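Cysteine desulfurase (Stenotrophomonas maltophilia, PDB 6WCI) probably uses pyridoxal 5'-phosphate to remove sulfur from L-cysteine, releasing L-alanine and passing the sulfur on to a carrier. Local coordinates at residues M275-E278 with T284-N287. Sequence-based numbering, arbitrary orientation.
Sequences MIKE and TVFN
Val-285 O draws two backbone donors from the facing segment: Lys-277 N, modelled at a separation too short to be taken at face value, and Glu-278 N, which lies 3.1 Å from the same Val-285 O. Both donors lie in the carbonyl plane, and both N-H groups point at the oxygen at 161°. Val-285 N returns a bond to Glu-278 O (2.8 Å), while beyond the non-hydrogen-bonded pair of Ile-276 and Phe-286 the backbone N of Asn-287 reaches Met-275 O (2.9 Å) from above its carbonyl plane. With Lys-277 and Glu-278 both set against Val-285, this is a classic beta bulge in the antiparallel hairpin formed by 275-278 and 284-287; the centre of this contact lies about 31 Å from the centre of the chain, and the hairpin packs on the second subunit. Phe-286 O is satisfied by a water that donates to it and is also held weakly by Lys-277 NZ. The side-chain amide of Asn-287 lies beside Ile-276 O, but its ND2 bonds Glu-274 O; the hydroxyl of Thr-284 is engaged by OE1 of Gln-151 of the second subunit. Apolar contact comes from Met-275, whose bent chain runs alongside Phe-286, bringing CE to 3.4 Å from CD1 of that ring and SD to its edge in a Met-aromatic contact. Ile-276 CG2 meets Thr-284 CG2 at 3.6 Å.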
ATOM      1  N   MET B 275      -6.944  -8.219  10.470  1.00 29.94           N
ATOM      2  CA  MET B 275      -6.957  -9.608  10.016  1.00 29.62           C
ATOM      3  C   MET B 275      -7.121 -10.603  11.157  1.00 34.07           C
ATOM      4  O   MET B 275      -7.288 -11.799  10.902  1.00 37.23           O
ATOM      5  CB  MET B 275      -5.685  -9.938   9.218  1.00 22.23           C
ATOM      6  CG  MET B 275      -4.364  -9.663   9.933  1.00 23.56           C
ATOM      7  SD  MET B 275      -3.855 -10.943  11.101  1.00 24.01           S
ATOM      8  CE  MET B 275      -3.419 -12.266   9.948  1.00 20.85           C
ATOM      9  N   ILE B 276      -7.101 -10.143  12.399  1.00 36.30           N
ATOM     10  CA  ILE B 276      -7.309 -11.010  13.542  1.00 31.93           C
ATOM     11  C   ILE B 276      -8.767 -10.908  13.957  1.00 35.89           C
ATOM     12  O   ILE B 276      -9.481  -9.965  13.616  1.00 31.14           O
ATOM     13  CB  ILE B 276      -6.380 -10.656  14.727  1.00 32.30           C
ATOM     14  CG1 ILE B 276      -6.523  -9.175  15.094  1.00 28.79           C
ATOM     15  CG2 ILE B 276      -4.934 -10.983  14.392  1.00 35.46           C
ATOM     16  CD1 ILE B 276      -7.611  -8.880  16.097  1.00 31.64           C
ATOM     17  N   LYS B 277      -9.208 -11.882  14.730  1.00 35.82           N
ATOM     18  CA  LYS B 277     -10.491 -11.803  15.404  1.00 37.46           C
ATOM     19  C   LYS B 277     -10.329 -11.619  16.907  1.00 37.63           C
ATOM     20  O   LYS B 277     -11.035 -10.808  17.509  1.00 33.33           O
ATOM     21  CB  LYS B 277     -11.298 -13.074  15.102  1.00 47.42           C
ATOM     22  CG  LYS B 277     -12.719 -13.119  15.636  1.00 59.90           C
ATOM     23  CD  LYS B 277     -13.423 -14.403  15.174  1.00 66.82           C
ATOM     24  CE  LYS B 277     -13.306 -14.591  13.657  1.00 69.71           C
ATOM     25  NZ  LYS B 277     -14.073 -15.766  13.148  1.00 70.94           N
ATOM     26  N   GLU B 278      -9.385 -12.340  17.512  1.00 33.87           N
ATOM     27  CA  GLU B 278      -9.062 -12.254  18.930  1.00 35.48           C
ATOM     28  C   GLU B 278      -7.557 -12.419  19.056  1.00 38.95           C
ATOM     29  O   GLU B 278      -6.991 -13.347  18.469  1.00 40.48           O
ATOM     30  CB  GLU B 278      -9.770 -13.347  19.746  1.00 35.63           C
ATOM     31  CG  GLU B 278     -11.284 -13.374  19.624  1.00 48.83           C
ATOM     32  CD  GLU B 278     -11.952 -12.243  20.383  1.00 64.81           C
ATOM     33  OE1 GLU B 278     -11.286 -11.618  21.241  1.00 66.90           O
ATOM     34  OE2 GLU B 278     -13.145 -11.980  20.124  1.00 70.09           O
ATOM     35  N   THR B 284      -3.926 -16.569  19.102  1.00 31.64           N
ATOM     36  CA  THR B 284      -4.690 -15.614  18.317  1.00 32.87           C
ATOM     37  C   THR B 284      -5.604 -16.347  17.344  1.00 33.82           C
ATOM     38  O   THR B 284      -5.249 -17.410  16.829  1.00 38.05           O
ATOM     39  CB  THR B 284      -3.737 -14.675  17.575  1.00 30.88           C
ATOM     40  OG1 THR B 284      -3.082 -13.822  18.526  1.00 29.01           O
ATOM     41  CG2 THR B 284      -4.461 -13.817  16.548  1.00 31.10           C
ATOM     42  N   VAL B 285      -6.792 -15.783  17.125  1.00 32.59           N
ATOM     43  CA  VAL B 285      -7.786 -16.304  16.198  1.00 38.66           C
ATOM     44  C   VAL B 285      -7.945 -15.304  15.053  1.00 35.98           C
ATOM     45  O   VAL B 285      -8.178 -14.112  15.289  1.00 33.62           O
ATOM     46  CB  VAL B 285      -9.132 -16.552  16.904  1.00 30.54           C
ATOM     47  CG1 VAL B 285     -10.147 -17.100  15.912  1.00 35.39           C
ATOM     48  CG2 VAL B 285      -8.959 -17.518  18.088  1.00 35.58           C
ATOM     49  N   PHE B 286      -7.832 -15.780  13.820  1.00 33.52           N
ATOM     50  CA  PHE B 286      -7.826 -14.885  12.670  1.00 32.55           C
ATOM     51  C   PHE B 286      -9.214 -14.753  12.054  1.00 34.27           C
ATOM     52  O   PHE B 286     -10.045 -15.661  12.141  1.00 35.07           O
ATOM     53  CB  PHE B 286      -6.840 -15.381  11.607  1.00 37.58           C
ATOM     54  CG  PHE B 286      -5.437 -15.544  12.113  1.00 36.25           C
ATOM     55  CD1 PHE B 286      -4.625 -14.440  12.299  1.00 37.25           C
ATOM     56  CD2 PHE B 286      -4.934 -16.804  12.411  1.00 35.72           C
ATOM     57  CE1 PHE B 286      -3.333 -14.581  12.775  1.00 35.07           C
ATOM     58  CE2 PHE B 286      -3.646 -16.956  12.879  1.00 32.80           C
ATOM     59  CZ  PHE B 286      -2.841 -15.842  13.063  1.00 35.07           C
ATOM     60  N   ASN B 287      -9.446 -13.608  11.402  1.00 27.39           N
ATOM     61  CA  ASN B 287     -10.644 -13.414  10.603  1.00 29.11           C
ATOM     62  C   ASN B 287     -10.646 -14.379   9.426  1.00 33.36           C
ATOM     63  O   ASN B 287      -9.641 -15.018   9.116  1.00 32.61           O
ATOM     64  CB  ASN B 287     -10.706 -11.993  10.041  1.00 29.85           C
ATOM     65  CG  ASN B 287     -11.514 -11.061  10.898  1.00 48.95           C
ATOM     66  OD1 ASN B 287     -12.417 -11.488  11.625  1.00 58.40           O
ATOM     67  ND2 ASN B 287     -11.202  -9.769  10.817  1.00 46.23           N
TER
HETATM   68  O   HOH W   1     -11.565 -17.880  12.205  1.00 75.71           O